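Local coordinates for protein dual specificity phosphatase 28 (Homo sapiens, PDB 5Y15) that is an atypical dual-specificity phosphatase that hydrolyses a synthetic aryl phosphate in vitro but has almost no activity on phosphotyrosine and even less on phosphothreonine, at residues P39-A44 with S156-A161; L47-A52 with R130-C135; L68-S73 with C120-K125; V72-P77 with P90-P95; E97-H102 with P165-Q170. The protein carries 2 engineered substitutions. All blocks are in the same frame, centred on the assembly; numbering follows the deposited sequence.

Contact 1 (P39-A44 with S156-A161); sequences PLVRVA and SARPVA
Strand 40-44, at one edge of the central sheet, meets the last turn of helix 147-157 where Val41, Arg42 and Val43 close around Ala157. No hydrogen bond joins the two; the contact is made by methyl groups packing on one another and on the backbone. CB of Ala157 points between the two valines, with Val41 CG1 pressed against it at 3.5 Å, which is tight for two carbons. Val43 touches the same methyl more lightly, its CG2 lying 3.9 Å from Ala157 CB. The backbone between them closes the notch, since Arg42 O stands 3.2 Å from Ala157 CB. In Val41, CG1 is turned anti to the backbone N (chi1 176°), and this puts that branch against the helix end. CG2 lies 4.2 Å from CD of Arg158, the first residue to leave the helix. The guanidinium of Arg158 runs on to Gly127 and Asn126 in the phosphate-binding loop and to Val36 in the N-terminal segment. At the far end of the strand, Val43 and Ala44 form a classic bulge opposite Leu47. Strand 47-50 flanks this edge strand, with Leu49 touching both Val43 and Arg158, while Leu40 packs on helix 58-63.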
# COMPACT_ATOMS: atom_id res chain seq x y z
N PRO A 39 20.86 -8.78 4.77
CA PRO A 39 19.48 -8.87 4.28
C PRO A 39 18.74 -7.54 4.40
O PRO A 39 18.26 -7.02 3.38
CB PRO A 39 18.84 -9.94 5.18
CG PRO A 39 19.76 -10.06 6.37
CD PRO A 39 21.13 -9.80 5.80
N LEU A 40 18.67 -6.95 5.60
CA LEU A 40 17.95 -5.70 5.77
C LEU A 40 18.72 -4.76 6.69
O LEU A 40 19.52 -5.17 7.53
CB LEU A 40 16.53 -5.94 6.30
CG LEU A 40 16.27 -6.60 7.65
CD1 LEU A 40 16.57 -5.65 8.78
CD2 LEU A 40 14.83 -7.02 7.71
N VAL A 41 18.44 -3.47 6.53
CA VAL A 41 19.14 -2.38 7.20
C VAL A 41 18.12 -1.42 7.80
O VAL A 41 17.11 -1.09 7.16
CB VAL A 41 20.05 -1.62 6.22
CG1 VAL A 41 20.66 -0.48 6.94
CG2 VAL A 41 21.11 -2.52 5.66
N ARG A 42 18.38 -0.96 9.02
CA ARG A 42 17.65 0.17 9.59
C ARG A 42 18.13 1.45 8.92
O ARG A 42 19.33 1.76 8.96
CB ARG A 42 17.87 0.23 11.10
CG ARG A 42 16.88 1.06 11.90
CD ARG A 42 17.42 1.26 13.31
NE ARG A 42 16.48 1.90 14.24
CZ ARG A 42 16.55 3.17 14.63
NH1 ARG A 42 17.50 3.97 14.14
NH2 ARG A 42 15.66 3.66 15.50
N VAL A 43 17.23 2.17 8.25
CA VAL A 43 17.60 3.47 7.68
C VAL A 43 17.35 4.60 8.67
O VAL A 43 18.09 5.58 8.73
CB VAL A 43 16.82 3.73 6.38
CG1 VAL A 43 17.05 5.15 5.88
CG2 VAL A 43 17.20 2.71 5.30
N ALA A 44 16.24 4.48 9.39
CA ALA A 44 15.73 5.49 10.29
C ALA A 44 14.67 4.82 11.14
O ALA A 44 14.28 3.68 10.86
CB ALA A 44 15.16 6.68 9.50
N SER A 156 24.02 6.13 4.18
CA SER A 156 24.75 5.75 5.38
C SER A 156 24.25 4.41 5.91
O SER A 156 25.03 3.60 6.42
CB SER A 156 24.62 6.82 6.47
OG SER A 156 25.36 8.00 6.18
N ALA A 157 22.96 4.15 5.76
CA ALA A 157 22.45 2.86 6.22
C ALA A 157 22.78 1.75 5.23
O ALA A 157 23.03 0.62 5.66
CB ALA A 157 20.94 2.94 6.44
N ARG A 158 22.84 2.06 3.94
CA ARG A 158 23.09 1.08 2.88
C ARG A 158 24.13 1.67 1.93
O ARG A 158 23.78 2.49 1.06
CB ARG A 158 21.81 0.72 2.14
CG ARG A 158 21.97 -0.29 1.03
CD ARG A 158 21.75 -1.71 1.56
NE ARG A 158 21.58 -2.68 0.47
CZ ARG A 158 21.92 -3.96 0.52
NH1 ARG A 158 22.48 -4.48 1.62
NH2 ARG A 158 21.70 -4.73 -0.52
N PRO A 159 25.41 1.34 2.10
CA PRO A 159 26.45 1.99 1.28
C PRO A 159 26.28 1.79 -0.21
O PRO A 159 26.67 2.67 -0.98
CB PRO A 159 27.75 1.37 1.80
CG PRO A 159 27.41 1.00 3.22
CD PRO A 159 25.99 0.56 3.21
N VAL A 160 25.75 0.65 -0.64
CA VAL A 160 25.58 0.44 -2.07
C VAL A 160 24.44 1.26 -2.65
O VAL A 160 24.33 1.35 -3.89
CB VAL A 160 25.38 -1.06 -2.37
CG1 VAL A 160 26.46 -1.87 -1.66
CG2 VAL A 160 23.98 -1.52 -1.97
N ALA A 161 23.60 1.86 -1.80
CA ALA A 161 22.42 2.59 -2.28
C ALA A 161 22.76 3.52 -3.42
O ALA A 161 23.71 4.30 -3.35
CB ALA A 161 21.78 3.37 -1.15

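Contact 2 (L47-A52 with R130-C135); sequences LFLGSA and RSAAVC. With PO4 (phosphate ion), chain C.
Leu47 and Leu49, two residues apart on strand 47-50, point onto the first turns of helix 130-142, and the contact divides into apolar packing and anion binding. In the packing, Cys135 SG sits between the two leucines, 4.0 Å from Leu47 CD1 and 4.1 Å from Leu49 CB. Leu49 reaches back toward the start of the helix: CD1 rests 3.7 Å from Ala132 CA, while CG lies 3.8 Å from Ser131 OG. That hydroxyl is hydrogen-bonded to the hydroxyl of Ser124, the engineered residue at the nucleophile position.

The polar part belongs to Arg130, at the start of the helix. Its backbone N donates to O3 of a phosphate ion, probably from the crystallisation liquor, at 2.9 Å and NE donates to the same oxygen at 3.0 Å, while NH2 reaches O4 at 3.1 Å. A bend in the chain at chi3 (-58°) brings the guanidinium edge back alongside the ion, which Asn126, Arg128 and Ser129 also grip through backbone N-H groups. NH1 is held by Val91 O.

Strand and helix run nearly antiparallel, at 163°. Val122 of the adjacent strand 119-123 touches Ser131, Val134 and Cys135, and Met110 of helix 100-115 covers Leu47.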
# COMPACT_ATOMS: atom_id res chain seq x y z
N LEU A 47 11.79 2.30 9.88
CA LEU A 47 12.01 2.25 8.44
C LEU A 47 13.23 1.40 8.11
O LEU A 47 14.35 1.76 8.49
CB LEU A 47 12.23 3.67 7.90
CG LEU A 47 12.63 3.75 6.44
CD1 LEU A 47 11.41 3.38 5.57
CD2 LEU A 47 13.22 5.13 6.12
N PHE A 48 13.02 0.28 7.39
CA PHE A 48 14.10 -0.61 6.97
C PHE A 48 14.11 -0.78 5.45
O PHE A 48 13.06 -0.83 4.81
CB PHE A 48 13.96 -2.00 7.58
CG PHE A 48 13.92 -2.01 9.06
CD1 PHE A 48 12.73 -1.76 9.74
CD2 PHE A 48 15.07 -2.23 9.80
CE1 PHE A 48 12.68 -1.77 11.12
CE2 PHE A 48 15.04 -2.24 11.19
CZ PHE A 48 13.84 -2.01 11.85
N LEU A 49 15.31 -0.93 4.91
CA LEU A 49 15.56 -1.16 3.50
C LEU A 49 16.11 -2.57 3.34
O LEU A 49 16.83 -3.06 4.21
CB LEU A 49 16.55 -0.12 2.95
CG LEU A 49 16.91 -0.15 1.47
CD1 LEU A 49 17.36 1.21 1.06
CD2 LEU A 49 17.99 -1.17 1.11
N GLY A 50 15.78 -3.23 2.23
CA GLY A 50 16.27 -4.59 2.05
C GLY A 50 16.39 -5.04 0.61
O GLY A 50 15.83 -4.45 -0.31
N SER A 51 17.12 -6.13 0.43
CA SER A 51 17.29 -6.73 -0.88
C SER A 51 16.36 -7.92 -0.98
O SER A 51 15.54 -8.16 -0.09
CB SER A 51 18.73 -7.20 -1.12
OG SER A 51 19.09 -8.14 -0.12
N ALA A 52 16.46 -8.66 -2.10
CA ALA A 52 15.65 -9.84 -2.35
C ALA A 52 15.58 -10.71 -1.10
O ALA A 52 14.54 -11.32 -0.81
CB ALA A 52 16.19 -10.67 -3.53
N ARG A 130 15.56 0.95 -6.56
CA ARG A 130 14.13 1.18 -6.34
C ARG A 130 13.81 1.42 -4.87
O ARG A 130 13.09 2.37 -4.52
CB ARG A 130 13.32 0.01 -6.90
CG ARG A 130 13.21 0.09 -8.43
CD ARG A 130 12.66 -1.20 -9.05
NE ARG A 130 13.49 -2.35 -8.72
CZ ARG A 130 13.31 -3.58 -9.19
NH1 ARG A 130 12.31 -3.85 -10.04
NH2 ARG A 130 14.14 -4.54 -8.81
N SER A 131 14.26 0.52 -3.99
CA SER A 131 13.95 0.62 -2.58
C SER A 131 14.66 1.81 -1.94
O SER A 131 14.12 2.43 -1.03
CB SER A 131 14.33 -0.67 -1.89
OG SER A 131 15.71 -0.91 -2.09
N ALA A 132 15.84 2.17 -2.45
CA ALA A 132 16.54 3.32 -1.91
C ALA A 132 15.82 4.60 -2.29
O ALA A 132 15.74 5.54 -1.48
CB ALA A 132 17.99 3.35 -2.42
N ALA A 133 15.29 4.64 -3.52
CA ALA A 133 14.53 5.81 -3.96
C ALA A 133 13.27 5.98 -3.13
O ALA A 133 12.95 7.09 -2.70
CB ALA A 133 14.18 5.68 -5.44
N VAL A 134 12.55 4.88 -2.87
CA VAL A 134 11.32 5.00 -2.07
C VAL A 134 11.64 5.42 -0.64
O VAL A 134 10.94 6.25 -0.04
CB VAL A 134 10.52 3.68 -2.12
CG1 VAL A 134 9.38 3.73 -1.12
CG2 VAL A 134 9.97 3.44 -3.53
N CYS A 135 12.69 4.84 -0.04
CA CYS A 135 13.08 5.27 1.31
C CYS A 135 13.42 6.76 1.34
O CYS A 135 13.00 7.50 2.24
CB CYS A 135 14.27 4.45 1.81
SG CYS A 135 13.77 2.82 2.36
P PO4 C . 17.21 -2.56 -7.27
O1 PO4 C . 17.48 -2.23 -5.81
O2 PO4 C . 18.46 -2.35 -8.11
O3 PO4 C . 16.19 -1.59 -7.78
O4 PO4 C . 16.77 -4.01 -7.26

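Contact 3 (L68-S73 with C120-K125); sequences LCVNVS and CLVYSK. Engineered in segment 120-125: Ser124 (natural residue Cys).
Val70 and Val122 meet at the apolar centre of two neighbouring parallel strands, Val70 CB lying 4.1 Å from Val122 CG2. Leu68 and Cys120 continue the same face, which is covered by helix 100-115 through Met110. On the other face Cys69 SG touches Leu121 CD2 at 4.0 Å. Between the faces a straight backbone ladder joins the strands: Leu121 N to Leu68 O, Val70 N to Leu121 O and Tyr123 N to Val70 O. Its last rung is Val72 N to Tyr123 O at 3.0 Å. The strand directions differ by 14°.

Further out, Tyr123 leans across to its neighbour strand. Its CG stands between the backbone N and the carbonyl carbon (chi1 73°), which swings the ring over Asn71, whose CA makes a CH-pi contact 4.1 Å from the ring centroid. The amide of Asn71 lies at 29° to the ring. At the polar edge Ser73 OG donates to Asn71 OD1 at 2.8 Å, Asn71 ND2 binds Gln76 O and Glu86, and Tyr123 OH binds Pro77 O. The bonds to Gln76 and Pro77 tie down the loop that follows; the one to Glu86 reaches strand 85-88.

Strand 119-123 runs straight into the P-loop, the phosphate-binding loop that defines the protein tyrosine phosphatases; its first position is the engineered Ser124, a cysteine in the natural protein.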
# COMPACT_ATOMS: atom_id res chain seq x y z
N LEU A 68 4.35 -3.52 7.41
CA LEU A 68 4.08 -3.25 6.01
C LEU A 68 5.35 -3.50 5.22
O LEU A 68 6.40 -2.97 5.58
CB LEU A 68 3.61 -1.81 5.79
CG LEU A 68 3.47 -1.34 4.34
CD1 LEU A 68 2.24 -1.95 3.71
CD2 LEU A 68 3.44 0.19 4.22
N CYS A 69 5.26 -4.32 4.17
CA CYS A 69 6.35 -4.54 3.23
C CYS A 69 6.04 -3.79 1.95
O CYS A 69 4.96 -3.97 1.37
CB CYS A 69 6.53 -6.04 2.92
SG CYS A 69 7.00 -6.99 4.37
N VAL A 70 6.99 -3.00 1.48
CA VAL A 70 6.84 -2.27 0.23
C VAL A 70 7.76 -2.95 -0.76
O VAL A 70 8.99 -2.80 -0.68
CB VAL A 70 7.17 -0.78 0.37
CG1 VAL A 70 6.94 -0.05 -0.98
CG2 VAL A 70 6.35 -0.13 1.50
N ASN A 71 7.16 -3.66 -1.71
CA ASN A 71 7.87 -4.45 -2.72
C ASN A 71 7.95 -3.56 -3.95
O ASN A 71 6.96 -3.40 -4.66
CB ASN A 71 7.10 -5.74 -2.98
CG ASN A 71 7.77 -6.70 -3.99
OD1 ASN A 71 8.71 -6.35 -4.72
ND2 ASN A 71 7.24 -7.91 -4.05
N VAL A 72 9.10 -2.93 -4.17
CA VAL A 72 9.26 -2.00 -5.31
C VAL A 72 9.82 -2.82 -6.46
O VAL A 72 11.02 -2.81 -6.77
CB VAL A 72 10.14 -0.80 -4.95
CG1 VAL A 72 9.90 0.35 -5.94
CG2 VAL A 72 9.88 -0.35 -3.49
N SER A 73 8.93 -3.51 -7.18
CA SER A 73 9.34 -4.29 -8.34
C SER A 73 8.11 -4.83 -9.04
O SER A 73 7.03 -4.90 -8.46
CB SER A 73 10.23 -5.47 -7.96
OG SER A 73 9.41 -6.47 -7.40
N CYS A 120 8.08 -0.25 8.55
CA CYS A 120 7.99 -0.59 7.15
C CYS A 120 9.29 -1.21 6.71
O CYS A 120 10.37 -0.79 7.14
CB CYS A 120 7.73 0.62 6.24
SG CYS A 120 6.29 1.58 6.65
N LEU A 121 9.17 -2.17 5.80
CA LEU A 121 10.31 -2.71 5.09
C LEU A 121 10.10 -2.32 3.63
O LEU A 121 9.06 -2.64 3.06
CB LEU A 121 10.41 -4.23 5.25
CG LEU A 121 11.20 -4.87 4.12
CD1 LEU A 121 12.68 -4.54 4.29
CD2 LEU A 121 10.94 -6.38 3.97
N VAL A 122 11.04 -1.59 3.06
CA VAL A 122 11.05 -1.24 1.65
C VAL A 122 12.13 -2.10 1.02
O VAL A 122 13.28 -2.07 1.47
CB VAL A 122 11.36 0.25 1.42
CG1 VAL A 122 11.37 0.58 -0.04
CG2 VAL A 122 10.37 1.15 2.16
N TYR A 123 11.78 -2.88 -0.01
CA TYR A 123 12.80 -3.73 -0.59
C TYR A 123 12.67 -3.81 -2.10
O TYR A 123 11.59 -3.66 -2.67
CB TYR A 123 12.78 -5.12 0.02
CG TYR A 123 11.63 -6.01 -0.38
CD1 TYR A 123 10.42 -5.95 0.29
CD2 TYR A 123 11.77 -6.95 -1.40
CE1 TYR A 123 9.36 -6.76 -0.07
CE2 TYR A 123 10.73 -7.78 -1.76
CZ TYR A 123 9.53 -7.68 -1.09
OH TYR A 123 8.47 -8.51 -1.43
N SER A 124 13.81 -4.05 -2.73
CA SER A 124 13.89 -4.27 -4.16
C SER A 124 14.84 -5.44 -4.34
O SER A 124 15.35 -6.00 -3.36
CB SER A 124 14.34 -3.02 -4.92
OG SER A 124 15.64 -2.62 -4.51
N LYS A 125 15.03 -5.88 -5.58
CA LYS A 125 15.87 -7.06 -5.80
C LYS A 125 17.25 -6.86 -5.20
O LYS A 125 17.65 -7.57 -4.26
CB LYS A 125 15.96 -7.37 -7.29
CG LYS A 125 16.67 -8.68 -7.61
CD LYS A 125 16.85 -8.75 -9.12
CE LYS A 125 18.05 -9.59 -9.50
NZ LYS A 125 18.21 -9.53 -10.96

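Contact 4 (V72-P77 with P90-P95); sequences VSRQQP and PVFDDP
Ser73 and Arg74 run past Pro90 and Val91 without a single hydrogen bond between the two loops, although the backbones come close: the CA atoms of Arg74 and Pro90 are 4.3 Å apart. The nearest thing to a backbone link is a CA-H...O contact, Ser73 CA to Val91 O at 3.3 Å. Each loop is bent on its own account, with inverse gamma turns centred on Val72 and Asp93. In the first, Ser73 OG also accepts from Gln76 N at 2.9 Å, an ST motif that turns the chain just after strand 66-71.

The loop 90-95 leads from strand 85-88 to helix 100-115 and probably corresponds to the general-acid loop of dual-specificity phosphatases, beside the phosphate-binding loop. In it Asp93 OD1 is hydrogen-bonded to Asn164 and Ser129.

Among side chains Arg74 does most of the work. Extended from CG to NE, it crosses one face of Phe92 at about a right angle, with CD over the ring centre in a CH-pi contact, 3.6 Å from the centroid. The guanidinium is turned 38° from that ring, and its own face lies over a carbonyl, Pro90 O being 3.5 Å from Arg74 CZ. Arg74 NE forms a salt bridge with Glu97 OE1, an oxygen that also lies close to Phe92 N. Gln75 reaches the ring obliquely, CG lying 4.1 Å from Phe92 CE1. Deeper in, Val72 CG1 meets Val91 CG2 at 3.9 Å, the two side chains lying side by side and pointing the same way. Gly83 and Val84 of the second subunit pack against Arg74 and Pro90.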
# COMPACT_ATOMS: atom_id res chain seq x y z
N VAL A 72 9.10 -2.93 -4.17
CA VAL A 72 9.26 -2.00 -5.31
C VAL A 72 9.82 -2.82 -6.46
O VAL A 72 11.02 -2.81 -6.77
CB VAL A 72 10.14 -0.80 -4.95
CG1 VAL A 72 9.90 0.35 -5.94
CG2 VAL A 72 9.88 -0.35 -3.49
N SER A 73 8.93 -3.51 -7.18
CA SER A 73 9.34 -4.29 -8.34
C SER A 73 8.11 -4.83 -9.04
O SER A 73 7.03 -4.90 -8.46
CB SER A 73 10.23 -5.47 -7.96
OG SER A 73 9.41 -6.47 -7.40
N ARG A 74 8.32 -5.32 -10.25
CA ARG A 74 7.23 -5.94 -10.97
C ARG A 74 7.21 -7.44 -10.78
O ARG A 74 6.13 -8.03 -10.80
CB ARG A 74 7.34 -5.63 -12.47
CG ARG A 74 7.20 -4.17 -12.78
CD ARG A 74 7.22 -3.98 -14.28
NE ARG A 74 7.14 -2.58 -14.67
CZ ARG A 74 6.03 -2.00 -15.11
NH1 ARG A 74 4.91 -2.71 -15.17
NH2 ARG A 74 6.02 -0.72 -15.47
N GLN A 75 8.36 -8.04 -10.46
CA GLN A 75 8.47 -9.49 -10.50
C GLN A 75 9.08 -10.09 -9.25
O GLN A 75 9.21 -11.31 -9.20
CB GLN A 75 9.38 -9.94 -11.67
CG GLN A 75 9.04 -9.43 -13.05
CD GLN A 75 7.64 -9.76 -13.48
OE1 GLN A 75 7.01 -10.67 -12.94
NE2 GLN A 75 7.13 -9.02 -14.46
N GLN A 76 9.32 -9.28 -8.16
CA GLN A 76 9.91 -9.96 -7.03
C GLN A 76 8.81 -10.46 -6.11
O GLN A 76 7.74 -9.84 -6.03
CB GLN A 76 10.87 -9.05 -6.23
CG GLN A 76 12.09 -8.56 -7.02
CD GLN A 76 13.09 -9.67 -7.30
OE1 GLN A 76 13.44 -10.46 -6.42
NE2 GLN A 76 13.56 -9.74 -8.55
N PRO A 77 8.99 -11.63 -5.51
CA PRO A 77 7.93 -12.21 -4.69
C PRO A 77 7.75 -11.43 -3.39
O PRO A 77 8.72 -11.01 -2.76
CB PRO A 77 8.43 -13.64 -4.44
CG PRO A 77 9.93 -13.51 -4.55
CD PRO A 77 10.13 -12.55 -5.69
N PRO A 90 4.87 -1.37 -8.88
CA PRO A 90 5.35 -2.13 -10.05
C PRO A 90 6.22 -1.33 -10.99
O PRO A 90 5.71 -0.67 -11.90
CB PRO A 90 4.05 -2.56 -10.75
CG PRO A 90 2.99 -1.67 -10.26
CD PRO A 90 3.51 -0.85 -9.08
N VAL A 91 7.53 -1.36 -10.78
CA VAL A 91 8.47 -0.72 -11.69
C VAL A 91 9.68 -1.63 -11.83
O VAL A 91 10.05 -2.34 -10.89
CB VAL A 91 8.92 0.70 -11.24
CG1 VAL A 91 7.80 1.70 -11.29
CG2 VAL A 91 9.53 0.66 -9.81
N PHE A 92 10.26 -1.62 -13.02
CA PHE A 92 11.57 -2.22 -13.18
C PHE A 92 12.61 -1.20 -12.73
O PHE A 92 12.35 0.00 -12.67
CB PHE A 92 11.87 -2.61 -14.64
CG PHE A 92 11.10 -3.80 -15.16
CD1 PHE A 92 11.21 -5.05 -14.57
CD2 PHE A 92 10.31 -3.68 -16.29
CE1 PHE A 92 10.52 -6.15 -15.06
CE2 PHE A 92 9.60 -4.78 -16.80
CZ PHE A 92 9.71 -6.01 -16.18
N ASP A 93 13.81 -1.68 -12.45
CA ASP A 93 14.88 -0.76 -12.11
C ASP A 93 15.40 -0.17 -13.41
O ASP A 93 16.45 -0.55 -13.95
CB ASP A 93 15.97 -1.47 -11.32
CG ASP A 93 17.09 -0.53 -10.91
OD1 ASP A 93 16.96 0.68 -11.18
OD2 ASP A 93 18.09 -1.01 -10.33
N ASP A 94 14.63 0.77 -13.95
CA ASP A 94 14.94 1.29 -15.25
C ASP A 94 14.68 2.79 -15.26
O ASP A 94 13.63 3.24 -14.77
CB ASP A 94 14.08 0.56 -16.31
CG ASP A 94 14.37 1.00 -17.73
OD1 ASP A 94 14.29 2.20 -18.05
OD2 ASP A 94 14.71 0.11 -18.54
N PRO A 95 15.58 3.57 -15.85
CA PRO A 95 15.43 5.03 -15.75
C PRO A 95 14.21 5.56 -16.45
O PRO A 95 13.83 6.71 -16.20
CB PRO A 95 16.74 5.56 -16.37
CG PRO A 95 17.22 4.44 -17.25
CD PRO A 95 16.81 3.17 -16.54

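Contact 5 (E97-H102 with P165-Q170); sequences EDLLAH and PGFWSQ
Gln170 reaches across from helix 165-179 and grips the backbone at the start of helix 100-115 with both ends of its amide. OE1 accepts two N-H groups, Leu99 N at 2.8 Å and Leu100 N at 3.0 Å. The second lies in the carbonyl plane, with an angle of 156° at the hydrogen, while the first is more bent, at 130°. On the other side of the amide NE2 donates to Glu97 O at 3.1 Å, the acceptor being tilted a little from the amide plane. With three bonds the amide is fixed in rotation, because swapping its oxygen and nitrogen would set like against like at every partner. Its chain gets there by running out extended beyond CG.

Beside this grip lies the tight apolar part. Leu99 comes at about a right angle onto the Phe167 ring, CD2 standing over its centre, 4.0 Å from the centroid, and CB packs 3.9 Å from CE1. The edge of the same ring meets Glu97 O in its plane. Ala133 and Val134 of helix 130-142 also pack on Leu99, and Arg130 packs on Phe167.

Toward solvent the contact thins out. Leu100 is partly exposed and touches Gln170 through CB and, at 3.7 Å from Gln170 O, through CD1. Asp98 is exposed and turns to its own chain, where OD1 accepts from Ala101 N at 3.2 Å from above the carboxylate plane. Asp98 thus makes an N-terminal capping bond at the start of helix 100-115, and Gln170 ties that start to helix 165-179 within the dual-specificity catalytic domain.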
# COMPACT_ATOMS: atom_id res chain seq x y z
N GLU A 97 11.22 4.15 -16.19
CA GLU A 97 10.05 3.85 -15.39
C GLU A 97 9.66 5.06 -14.55
O GLU A 97 10.51 5.78 -14.01
CB GLU A 97 10.35 2.66 -14.49
CG GLU A 97 10.50 1.36 -15.24
CD GLU A 97 9.19 0.62 -15.34
OE1 GLU A 97 9.16 -0.60 -15.07
OE2 GLU A 97 8.17 1.26 -15.64
N ASP A 98 8.35 5.31 -14.48
CA ASP A 98 7.79 6.43 -13.71
C ASP A 98 7.58 5.94 -12.28
O ASP A 98 6.53 5.40 -11.93
CB ASP A 98 6.50 6.94 -14.34
CG ASP A 98 5.99 8.24 -13.69
OD1 ASP A 98 6.69 8.83 -12.82
OD2 ASP A 98 4.91 8.72 -14.09
N LEU A 99 8.59 6.12 -11.45
CA LEU A 99 8.40 5.81 -10.04
C LEU A 99 7.70 6.97 -9.34
O LEU A 99 6.89 6.74 -8.43
CB LEU A 99 9.76 5.52 -9.39
CG LEU A 99 9.85 5.33 -7.88
CD1 LEU A 99 9.18 4.04 -7.44
CD2 LEU A 99 11.32 5.31 -7.54
N LEU A 100 7.98 8.20 -9.78
CA LEU A 100 7.41 9.39 -9.16
C LEU A 100 5.90 9.28 -8.99
O LEU A 100 5.36 9.65 -7.94
CB LEU A 100 7.80 10.61 -10.00
CG LEU A 100 7.38 12.01 -9.56
CD1 LEU A 100 7.91 12.32 -8.19
CD2 LEU A 100 7.95 13.03 -10.53
N ALA A 101 5.20 8.72 -9.98
CA ALA A 101 3.74 8.67 -9.92
C ALA A 101 3.24 7.87 -8.72
O ALA A 101 2.13 8.11 -8.24
CB ALA A 101 3.18 8.07 -11.21
N HIS A 102 4.03 6.91 -8.26
CA HIS A 102 3.66 6.06 -7.14
C HIS A 102 4.11 6.62 -5.78
O HIS A 102 3.78 6.02 -4.75
CB HIS A 102 4.28 4.67 -7.32
CG HIS A 102 3.82 3.92 -8.54
ND1 HIS A 102 2.60 3.31 -8.62
CD2 HIS A 102 4.47 3.63 -9.69
CE1 HIS A 102 2.49 2.69 -9.79
NE2 HIS A 102 3.62 2.87 -10.46
N PRO A 165 19.76 6.90 -12.55
CA PRO A 165 19.68 8.34 -12.85
C PRO A 165 18.28 8.83 -13.11
O PRO A 165 17.97 9.98 -12.77
CB PRO A 165 20.55 8.47 -14.11
CG PRO A 165 21.46 7.33 -14.03
CD PRO A 165 20.68 6.21 -13.47
N GLY A 166 17.41 7.99 -13.67
CA GLY A 166 16.04 8.42 -13.88
C GLY A 166 15.31 8.59 -12.56
O GLY A 166 14.60 9.58 -12.36
N PHE A 167 15.48 7.64 -11.65
CA PHE A 167 14.89 7.78 -10.33
C PHE A 167 15.45 9.00 -9.60
O PHE A 167 14.71 9.70 -8.90
CB PHE A 167 15.14 6.53 -9.50
CG PHE A 167 14.46 5.30 -10.01
CD1 PHE A 167 13.44 5.38 -10.94
CD2 PHE A 167 14.81 4.05 -9.51
CE1 PHE A 167 12.81 4.24 -11.38
CE2 PHE A 167 14.20 2.91 -9.96
CZ PHE A 167 13.19 3.00 -10.89
N TRP A 168 16.75 9.27 -9.75
CA TRP A 168 17.30 10.47 -9.10
C TRP A 168 16.66 11.72 -9.65
O TRP A 168 16.36 12.66 -8.90
CB TRP A 168 18.82 10.57 -9.28
CG TRP A 168 19.37 11.64 -8.40
CD1 TRP A 168 19.78 12.89 -8.78
CD2 TRP A 168 19.54 11.59 -6.98
NE1 TRP A 168 20.20 13.60 -7.69
CE2 TRP A 168 20.07 12.82 -6.57
CE3 TRP A 168 19.30 10.60 -6.02
CZ2 TRP A 168 20.37 13.10 -5.24
CZ3 TRP A 168 19.59 10.88 -4.70
CH2 TRP A 168 20.12 12.11 -4.32
N SER A 169 16.43 11.75 -10.97
CA SER A 169 15.79 12.91 -11.57
C SER A 169 14.40 13.10 -10.99
O SER A 169 14.01 14.21 -10.60
CB SER A 169 15.72 12.72 -13.09
OG SER A 169 15.09 13.82 -13.71
N GLN A 170 13.68 11.99 -10.87
CA GLN A 170 12.34 12.07 -10.30
C GLN A 170 12.37 12.50 -8.84
O GLN A 170 11.46 13.21 -8.39
CB GLN A 170 11.66 10.73 -10.50
CG GLN A 170 11.35 10.45 -11.99
CD GLN A 170 11.17 8.99 -12.23
OE1 GLN A 170 10.39 8.32 -11.54
NE2 GLN A 170 11.89 8.46 -13.22

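In the fold
Contacts 2 and 3 form the buried core: they share the central sheet, their strands 47-50 and 119-123 lie side by side, and strand 119-123 enters the phosphate-binding loop while helix 130-142 leaves it. Contact 1, partly buried, touches contact 2 on the sheet's outer edge and has no hydrogen bond across its segments, whereas contact 3 is built on a backbone ladder. Contacts 4 and 5 lie nearer the surface and rely more on polar side chains; Glu97 joins them, and contact 4 begins from the same Val72 and Ser73 that end segment 68-73 of contact 3. Arg130 of contact 2 touches contacts 4 and 5, so these two contacts border the anion site.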